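McyG protein (Microcystis aeruginosa PCC 7806, PDB 4R0M) probably activates a phenylalanine-type substrate as an acyl-adenylate and passes it to its carrier domain, as the adenylation-carrier portion of a microcystin synthetase. Local coordinates at residues Ile34-Arg38 against Asn80-Pro85; Gln53-Val57 against Arg159-Ile165; Phe212-Thr218 against Met236-Cys242. One frame throughout, in Å; residues are numbered along the deposited sequence.

Interaction 1. Residues Ile34-Arg38 against Asn80-Pro85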
# COMPACT_ATOMS: atom_id res chain seq x y z
N ILE A 34 1.37 -12.34 -17.64
CA ILE A 34 1.68 -12.37 -16.22
C ILE A 34 2.55 -13.58 -15.87
O ILE A 34 2.22 -14.72 -16.20
CB ILE A 34 0.40 -12.36 -15.36
CG1 ILE A 34 -0.52 -11.21 -15.79
CG2 ILE A 34 0.75 -12.24 -13.88
CD1 ILE A 34 -1.93 -11.32 -15.28
N THR A 35 3.67 -13.30 -15.20
CA THR A 35 4.51 -14.33 -14.61
C THR A 35 4.25 -14.37 -13.11
O THR A 35 4.50 -13.38 -12.40
CB THR A 35 6.01 -14.05 -14.87
OG1 THR A 35 6.23 -13.94 -16.28
CG2 THR A 35 6.88 -15.17 -14.31
N TYR A 36 3.72 -15.49 -12.63
CA TYR A 36 3.48 -15.70 -11.21
C TYR A 36 4.65 -16.45 -10.58
O TYR A 36 4.98 -17.56 -11.01
CB TYR A 36 2.21 -16.51 -10.97
CG TYR A 36 0.95 -15.93 -11.58
CD1 TYR A 36 0.23 -14.93 -10.91
CD2 TYR A 36 0.46 -16.40 -12.79
CE1 TYR A 36 -0.94 -14.41 -11.46
CE2 TYR A 36 -0.71 -15.89 -13.35
CZ TYR A 36 -1.40 -14.89 -12.67
OH TYR A 36 -2.56 -14.38 -13.22
N ILE A 37 5.28 -15.84 -9.58
CA ILE A 37 6.27 -16.53 -8.77
C ILE A 37 5.53 -17.21 -7.62
O ILE A 37 4.76 -16.57 -6.90
CB ILE A 37 7.36 -15.58 -8.21
CG1 ILE A 37 7.94 -14.69 -9.32
CG2 ILE A 37 8.45 -16.36 -7.49
CD1 ILE A 37 8.66 -15.42 -10.44
N ARG A 38 5.74 -18.51 -7.46
CA ARG A 38 5.14 -19.26 -6.36
C ARG A 38 6.02 -19.19 -5.12
O ARG A 38 7.15 -18.71 -5.19
CB ARG A 38 4.88 -20.71 -6.78
CG ARG A 38 3.62 -20.88 -7.61
CD ARG A 38 3.48 -22.28 -8.19
NE ARG A 38 4.40 -22.52 -9.29
CZ ARG A 38 4.09 -23.15 -10.42
NH1 ARG A 38 2.86 -23.60 -10.62
NH2 ARG A 38 5.01 -23.32 -11.36
N ASN A 80 -2.15 -15.83 -5.97
CA ASN A 80 -2.10 -14.85 -7.05
C ASN A 80 -2.61 -15.36 -8.40
O ASN A 80 -3.18 -14.59 -9.17
CB ASN A 80 -0.69 -14.27 -7.17
CG ASN A 80 -0.31 -13.37 -6.00
OD1 ASN A 80 -1.11 -13.15 -5.09
ND2 ASN A 80 0.91 -12.85 -6.02
N GLN A 81 -2.42 -16.65 -8.66
CA GLN A 81 -2.89 -17.29 -9.89
C GLN A 81 -4.42 -17.37 -9.95
O GLN A 81 -4.99 -17.64 -11.01
CB GLN A 81 -2.30 -18.70 -10.04
CG GLN A 81 -0.78 -18.75 -10.15
CD GLN A 81 -0.09 -18.97 -8.81
OE1 GLN A 81 -0.17 -18.14 -7.90
NE2 GLN A 81 0.59 -20.10 -8.69
N ASP A 82 -5.07 -17.16 -8.81
CA ASP A 82 -6.53 -17.17 -8.72
C ASP A 82 -7.09 -15.76 -8.62
O ASP A 82 -8.19 -15.49 -9.13
CB ASP A 82 -6.98 -17.97 -7.50
CG ASP A 82 -6.89 -19.47 -7.72
OD1 ASP A 82 -6.53 -19.90 -8.83
OD2 ASP A 82 -7.19 -20.22 -6.76
N PHE A 83 -6.35 -14.86 -7.97
CA PHE A 83 -6.82 -13.50 -7.71
C PHE A 83 -6.98 -12.68 -8.99
O PHE A 83 -8.07 -12.16 -9.26
CB PHE A 83 -5.87 -12.79 -6.73
CG PHE A 83 -6.32 -11.41 -6.33
CD1 PHE A 83 -6.16 -10.32 -7.18
CD2 PHE A 83 -6.89 -11.20 -5.08
CE1 PHE A 83 -6.57 -9.06 -6.81
CE2 PHE A 83 -7.30 -9.93 -4.69
CZ PHE A 83 -7.14 -8.86 -5.56
N ILE A 84 -5.91 -12.57 -9.77
CA ILE A 84 -5.91 -11.75 -10.98
C ILE A 84 -6.94 -12.20 -12.04
O ILE A 84 -7.70 -11.37 -12.53
CB ILE A 84 -4.48 -11.60 -11.58
CG1 ILE A 84 -3.57 -10.89 -10.56
CG2 ILE A 84 -4.52 -10.81 -12.88
CD1 ILE A 84 -2.08 -11.03 -10.84
N PRO A 85 -6.99 -13.51 -12.36
CA PRO A 85 -8.04 -13.94 -13.28
C PRO A 85 -9.46 -13.66 -12.78
O PRO A 85 -10.33 -13.30 -13.57
CB PRO A 85 -7.79 -15.44 -13.43
CG PRO A 85 -6.32 -15.57 -13.20
CD PRO A 85 -6.03 -14.60 -12.10
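The backbone oxygen of Asn80, in the first turn of helix 80-93, has the Tyr36 ring packed obliquely against it, with CE1 3.2 Å away. Its one hydrogen bond here is weak, from Ile84 N to Asn80 O at 3.4 Å. The tyrosine ring carries most of the contact. Gln81 CG sits over one face, 3.9 Å from the ring centroid and 24° off the normal, which is CH-pi geometry. The opposite face is covered from within the strand by Ile34 CG2, 3.6 Å above the ring plane, so the ring is clamped between two aliphatic carbons, each offset toward its rim. Gln81 bends sharply at its second torsion (chi2 94°); this carries the amide beyond the ring, across Tyr36 CB, and brings NE2 against the methylene carbons of Arg38. That pairing is packing, because NE2 meets carbons of Arg38, the side chains crossing at about a right angle; Arg38 NE is hydrogen-bonded to Thr42. Farther along the tyrosine, Ile84 CD1 comes alongside CE1 at 3.6 Å. The phenol oxygen then reaches the proline ring, with Tyr36 OH 3.7 Å from Pro85 CD, while its polar need is met by a hydrogen bond with Gln46 of the adjacent strand. Beside it Ile34 CD1 and Ile84 CG2 meet tip to tip at 3.6 Å, backed by Leu51 of helix 48-64. The strand and helix segments run roughly antiparallel, at 148°, with their axes 9.5 Å apart at closest approach. Strand 33-37 belongs to the large mixed sheet, whereas helix 80-93 connects the neighbouring parallel strands 72-76 and 96-99 of the four-stranded sheet as a beta-alpha-beta unit. A helix of one sheet laid against a strand of another is the layered alpha/beta packing of the N-terminal part of ANL-type adenylation domains.

Interaction 2. Residues Gln53-Val57 against Arg159-Ile165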
# COMPACT_ATOMS: atom_id res chain seq x y z
N GLN A 53 -8.98 -15.56 -21.53
CA GLN A 53 -9.76 -16.80 -21.66
C GLN A 53 -10.14 -17.37 -20.30
O GLN A 53 -11.26 -17.86 -20.12
CB GLN A 53 -8.99 -17.85 -22.48
CG GLN A 53 -8.80 -17.53 -23.96
CD GLN A 53 -10.10 -17.34 -24.73
OE1 GLN A 53 -11.12 -17.96 -24.43
NE2 GLN A 53 -10.07 -16.47 -25.73
N ASP A 54 -9.21 -17.30 -19.34
CA ASP A 54 -9.44 -17.77 -17.97
C ASP A 54 -10.53 -16.93 -17.29
O ASP A 54 -11.44 -17.47 -16.66
CB ASP A 54 -8.13 -17.71 -17.18
CG ASP A 54 -8.18 -18.50 -15.88
OD1 ASP A 54 -9.14 -19.27 -15.65
OD2 ASP A 54 -7.23 -18.36 -15.08
N ALA A 55 -10.43 -15.61 -17.45
CA ALA A 55 -11.42 -14.68 -16.91
C ALA A 55 -12.84 -14.95 -17.41
O ALA A 55 -13.79 -14.89 -16.63
CB ALA A 55 -11.01 -13.24 -17.21
N LEU A 56 -12.98 -15.25 -18.70
CA LEU A 56 -14.28 -15.57 -19.30
C LEU A 56 -14.93 -16.81 -18.68
O LEU A 56 -16.15 -16.84 -18.48
CB LEU A 56 -14.16 -15.76 -20.82
CG LEU A 56 -13.95 -14.55 -21.73
CD1 LEU A 56 -13.79 -15.00 -23.17
CD2 LEU A 56 -15.09 -13.55 -21.61
N VAL A 57 -14.11 -17.82 -18.39
CA VAL A 57 -14.57 -19.06 -17.76
C VAL A 57 -15.08 -18.78 -16.35
O VAL A 57 -16.16 -19.23 -15.97
CB VAL A 57 -13.46 -20.14 -17.74
CG1 VAL A 57 -13.93 -21.38 -16.99
CG2 VAL A 57 -13.03 -20.51 -19.15
N ARG A 159 -14.08 -22.18 -12.25
CA ARG A 159 -13.35 -22.62 -13.44
C ARG A 159 -13.93 -23.92 -14.03
O ARG A 159 -13.66 -24.25 -15.18
CB ARG A 159 -11.87 -22.82 -13.12
CG ARG A 159 -11.07 -21.53 -13.02
CD ARG A 159 -9.57 -21.81 -13.06
NE ARG A 159 -8.78 -20.59 -13.12
CZ ARG A 159 -8.07 -20.09 -12.12
NH1 ARG A 159 -8.02 -20.71 -10.95
NH2 ARG A 159 -7.38 -18.96 -12.29
N LYS A 160 -14.76 -24.58 -13.27
CA LYS A 160 -15.38 -25.79 -13.68
C LYS A 160 -16.66 -25.58 -14.42
O LYS A 160 -17.23 -26.51 -14.94
CB LYS A 160 -15.71 -26.62 -12.47
CG LYS A 160 -14.53 -27.19 -11.76
CD LYS A 160 -15.03 -28.14 -10.72
CE LYS A 160 -13.96 -28.49 -9.71
NZ LYS A 160 -12.82 -29.24 -10.29
N ALA A 161 -17.13 -24.35 -14.46
CA ALA A 161 -18.43 -24.07 -15.00
C ALA A 161 -18.50 -24.44 -16.45
O ALA A 161 -17.56 -24.23 -17.24
CB ALA A 161 -18.80 -22.63 -14.81
N PRO A 162 -19.58 -25.14 -16.79
CA PRO A 162 -19.74 -25.53 -18.18
C PRO A 162 -19.80 -24.16 -18.76
O PRO A 162 -20.61 -23.33 -18.31
CB PRO A 162 -21.12 -26.18 -18.20
CG PRO A 162 -21.87 -25.49 -17.11
CD PRO A 162 -20.85 -25.20 -16.04
N SER A 163 -18.96 -23.88 -19.73
CA SER A 163 -18.80 -22.52 -20.10
C SER A 163 -19.62 -22.19 -21.32
O SER A 163 -19.22 -22.43 -22.46
CB SER A 163 -17.34 -22.19 -20.26
OG SER A 163 -16.63 -22.75 -19.19
N LYS A 164 -20.77 -21.60 -21.03
CA LYS A 164 -21.77 -21.31 -22.01
C LYS A 164 -21.52 -19.83 -22.18
O LYS A 164 -22.29 -18.98 -21.75
CB LYS A 164 -23.18 -21.51 -21.44
CG LYS A 164 -23.62 -22.92 -21.08
CD LYS A 164 -25.03 -22.84 -20.52
CE LYS A 164 -25.64 -24.18 -20.13
NZ LYS A 164 -27.01 -24.02 -19.57
N ILE A 165 -20.40 -19.52 -22.79
CA ILE A 165 -20.01 -18.10 -22.77
C ILE A 165 -20.81 -17.27 -23.78
O ILE A 165 -20.87 -17.61 -24.97
CB ILE A 165 -18.49 -17.92 -22.99
CG1 ILE A 165 -17.69 -18.91 -22.13
CG2 ILE A 165 -18.07 -16.49 -22.68
CD1 ILE A 165 -16.29 -19.20 -22.64
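The carboxylate of Asp54 and the guanidinium of Arg159 meet rim to rim, their planes only 23° apart, with the acid at the edge of the guanidinium and over neither of its faces. The grip is side-on and bidentate. Arg159 NE donates to Asp54 OD1 at 2.9 Å, nearly straight at 168°, and uses the syn lone pair of that oxygen. The second bond, Arg159 NH2 to Asp54 OD2, is also 2.9 Å but more bent, and its donor stands somewhat out of the carboxylate plane. Asp54 holds its carboxylate carbon anti to the backbone N (chi1 -165°), which swings the group off the helix flank toward the arginine, and Arg159 answers with a chain extended from CG to NE. Arg159 also serves helix 80-93: NH1 forms a salt bridge with Asp82, and NH2 probably a hydrogen bond with Gln81 O. Asp54 OD2 is also bonded by Gln46, so both members of the pair have further partners, and their charge is probably well compensated. In the fold, this joins helix 48-64 to the loop that follows helix 155-158, just past the last strand of the four-stranded parallel sheet, as that loop turns across the surface toward strand 176-182. Beyond the charged pair the contact is van der Waals packing, some of it against oxygens. Val57 CG1 lies 3.4 Å from Arg159 O and 3.7 Å from Ser163 OG, wedged where the loop curls back. That curl is pinned within the loop by Ser163 OG, which donates to Ala161 O at 2.6 Å. Ala161 CB faces the end of this helical segment, 4.5 Å from Val57 O. At the outer margin Leu56 CD2 and Ile165 CG2 touch loosely at 4.3 Å.

Interaction 3. Residues Phe212-Thr218 against Met236-Cys242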
# COMPACT_ATOMS: atom_id res chain seq x y z
N PHE A 212 6.89 5.15 -20.34
CA PHE A 212 6.80 3.70 -20.31
C PHE A 212 6.30 3.17 -21.65
O PHE A 212 5.47 3.80 -22.30
CB PHE A 212 5.87 3.22 -19.18
CG PHE A 212 6.32 3.59 -17.79
CD1 PHE A 212 7.67 3.72 -17.48
CD2 PHE A 212 5.38 3.77 -16.78
CE1 PHE A 212 8.08 4.05 -16.19
CE2 PHE A 212 5.78 4.10 -15.49
CZ PHE A 212 7.13 4.24 -15.19
N THR A 213 6.82 2.01 -22.05
CA THR A 213 6.42 1.36 -23.31
C THR A 213 6.12 -0.11 -23.06
O THR A 213 6.28 -0.60 -21.94
CB THR A 213 7.50 1.51 -24.40
OG1 THR A 213 8.75 1.00 -23.91
CG2 THR A 213 7.67 2.96 -24.82
N GLN A 214 5.71 -0.83 -24.10
CA GLN A 214 5.37 -2.26 -23.98
C GLN A 214 6.57 -3.15 -23.67
O GLN A 214 6.42 -4.33 -23.37
CB GLN A 214 4.63 -2.76 -25.23
CG GLN A 214 5.41 -2.64 -26.53
CD GLN A 214 4.83 -3.51 -27.65
OE1 GLN A 214 4.28 -4.58 -27.39
NE2 GLN A 214 4.97 -3.04 -28.89
N GLN A 215 7.77 -2.57 -23.73
CA GLN A 215 9.00 -3.30 -23.43
C GLN A 215 9.34 -3.33 -21.93
O GLN A 215 10.30 -3.98 -21.53
CB GLN A 215 10.18 -2.71 -24.22
CG GLN A 215 10.14 -2.97 -25.72
CD GLN A 215 9.42 -1.88 -26.50
OE1 GLN A 215 9.53 -0.69 -26.19
NE2 GLN A 215 8.68 -2.29 -27.53
N GLU A 216 8.54 -2.63 -21.12
CA GLU A 216 8.76 -2.60 -19.67
C GLU A 216 8.55 -3.96 -19.04
O GLU A 216 7.80 -4.79 -19.55
CB GLU A 216 7.85 -1.57 -18.98
CG GLU A 216 7.93 -0.14 -19.49
CD GLU A 216 9.29 0.52 -19.31
OE1 GLU A 216 10.15 -0.04 -18.59
OE2 GLU A 216 9.49 1.61 -19.88
N VAL A 217 9.24 -4.19 -17.92
CA VAL A 217 9.01 -5.38 -17.10
C VAL A 217 8.75 -4.91 -15.67
O VAL A 217 9.65 -4.40 -15.00
CB VAL A 217 10.21 -6.35 -17.15
CG1 VAL A 217 9.93 -7.57 -16.28
CG2 VAL A 217 10.51 -6.78 -18.59
N THR A 218 7.51 -5.07 -15.22
CA THR A 218 7.12 -4.68 -13.87
C THR A 218 7.19 -5.87 -12.93
O THR A 218 6.90 -7.00 -13.32
CB THR A 218 5.70 -4.06 -13.82
OG1 THR A 218 4.73 -5.05 -14.18
CG2 THR A 218 5.58 -2.87 -14.75
N MSE A 236 -1.87 -1.12 -15.23
CA MSE A 236 -0.92 -0.35 -16.04
C MSE A 236 -0.19 -1.25 -17.00
O MSE A 236 -0.07 -0.93 -18.18
CB MSE A 236 0.08 0.44 -15.19
CG MSE A 236 0.85 1.41 -16.09
SE MSE A 236 2.13 2.52 -15.09
CE MSE A 236 3.53 1.15 -14.86
N ALA A 237 0.30 -2.38 -16.50
CA ALA A 237 1.05 -3.33 -17.31
C ALA A 237 0.20 -3.89 -18.45
O ALA A 237 0.70 -4.11 -19.55
CB ALA A 237 1.61 -4.45 -16.45
N VAL A 238 -1.08 -4.12 -18.16
CA VAL A 238 -2.04 -4.56 -19.17
C VAL A 238 -2.25 -3.46 -20.22
O VAL A 238 -2.24 -3.73 -21.42
CB VAL A 238 -3.38 -4.99 -18.54
CG1 VAL A 238 -4.35 -5.50 -19.60
CG2 VAL A 238 -3.16 -6.06 -17.48
N ASP A 239 -2.42 -2.23 -19.74
CA ASP A 239 -2.58 -1.05 -20.60
C ASP A 239 -1.39 -0.88 -21.55
O ASP A 239 -1.55 -0.55 -22.72
CB ASP A 239 -2.77 0.21 -19.75
CG ASP A 239 -3.33 1.38 -20.54
OD1 ASP A 239 -3.99 1.16 -21.58
OD2 ASP A 239 -3.12 2.54 -20.12
N LEU A 240 -0.19 -1.12 -21.02
CA LEU A 240 1.04 -1.08 -21.81
C LEU A 240 1.24 -2.35 -22.64
O LEU A 240 2.00 -2.35 -23.60
CB LEU A 240 2.25 -0.90 -20.89
CG LEU A 240 2.51 0.48 -20.27
CD1 LEU A 240 3.46 0.34 -19.09
CD2 LEU A 240 3.06 1.45 -21.30
N ALA A 241 0.54 -3.42 -22.26
CA ALA A 241 0.74 -4.76 -22.82
C ALA A 241 2.16 -5.28 -22.57
O ALA A 241 2.71 -6.05 -23.38
CB ALA A 241 0.38 -4.80 -24.31
N CYS A 242 2.74 -4.87 -21.45
CA CYS A 242 4.10 -5.28 -21.09
C CYS A 242 4.08 -6.48 -20.14
O CYS A 242 3.02 -6.85 -19.63
CB CYS A 242 4.86 -4.11 -20.47
SG CYS A 242 4.40 -3.70 -18.77
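Cys242 points its side chain toward the turn that precedes strand 217-220. Its CB faces two backbone oxygens of the turn, 3.2 Å from Glu216 O and 3.3 Å from Gln214 O. From there SG, set between the backbone N and the carbonyl carbon (chi1 75°), lies 3.7 Å from Glu216 O, passes Glu216 CB, and ends 4.3 Å from Thr218 CG2. Cys242 CA adds a CA-H...O contact to Gln214 O. The residue stands there because helix 227-240 closes in a Schellman motif: Ala241 has positive phi (61°), Cys242 N bonds to Ala237 O, and Ala241 N to Val238 O. The contact thus lies within a beta-alpha-beta unit, strand 217-220, helix 227-240 and strand 243-246, whose two strands are parallel neighbours in the large sheet. On the partner side, Thr213 to Glu216 form a type I turn closed by Glu216 N to Thr213 O. Leu240 packs against Phe212, just ahead of the turn, with CD2 3.5 Å from Phe212 O and CD1 3.8 Å from Phe212 CB. Deeper in, Met236, present as selenomethionine, crosses the Phe212 side chain at about a right angle in an oblique Met-aromatic contact, SE 5.0 Å from the ring centroid, while CE packs 3.7 Å from Phe212 CD2. The same ring meets Phe300 edge-to-face.

In the fold
Interaction 3 is the buried contact, interaction 1 is partly buried, and interaction 2 lies at the surface. Their chemistry follows: apolar and sulfur packing with backbone oxygens in 3, a ring clamped between aliphatic carbons in 1, and a bidentate salt bridge in 2. Interactions 1 and 2 touch, with centres about 17 Å apart; Asp82 OD1 and Arg159 NH1 bridge them at 2.7 Å, so helix 80-93 is tied to both strand 33-37 and the 159-165 loop. Interactions 1 and 3 do not touch, their nearest atoms about 6 Å apart, yet both reach the large mixed sheet, where strand 243-246 lies between strands 33-37 and 217-220.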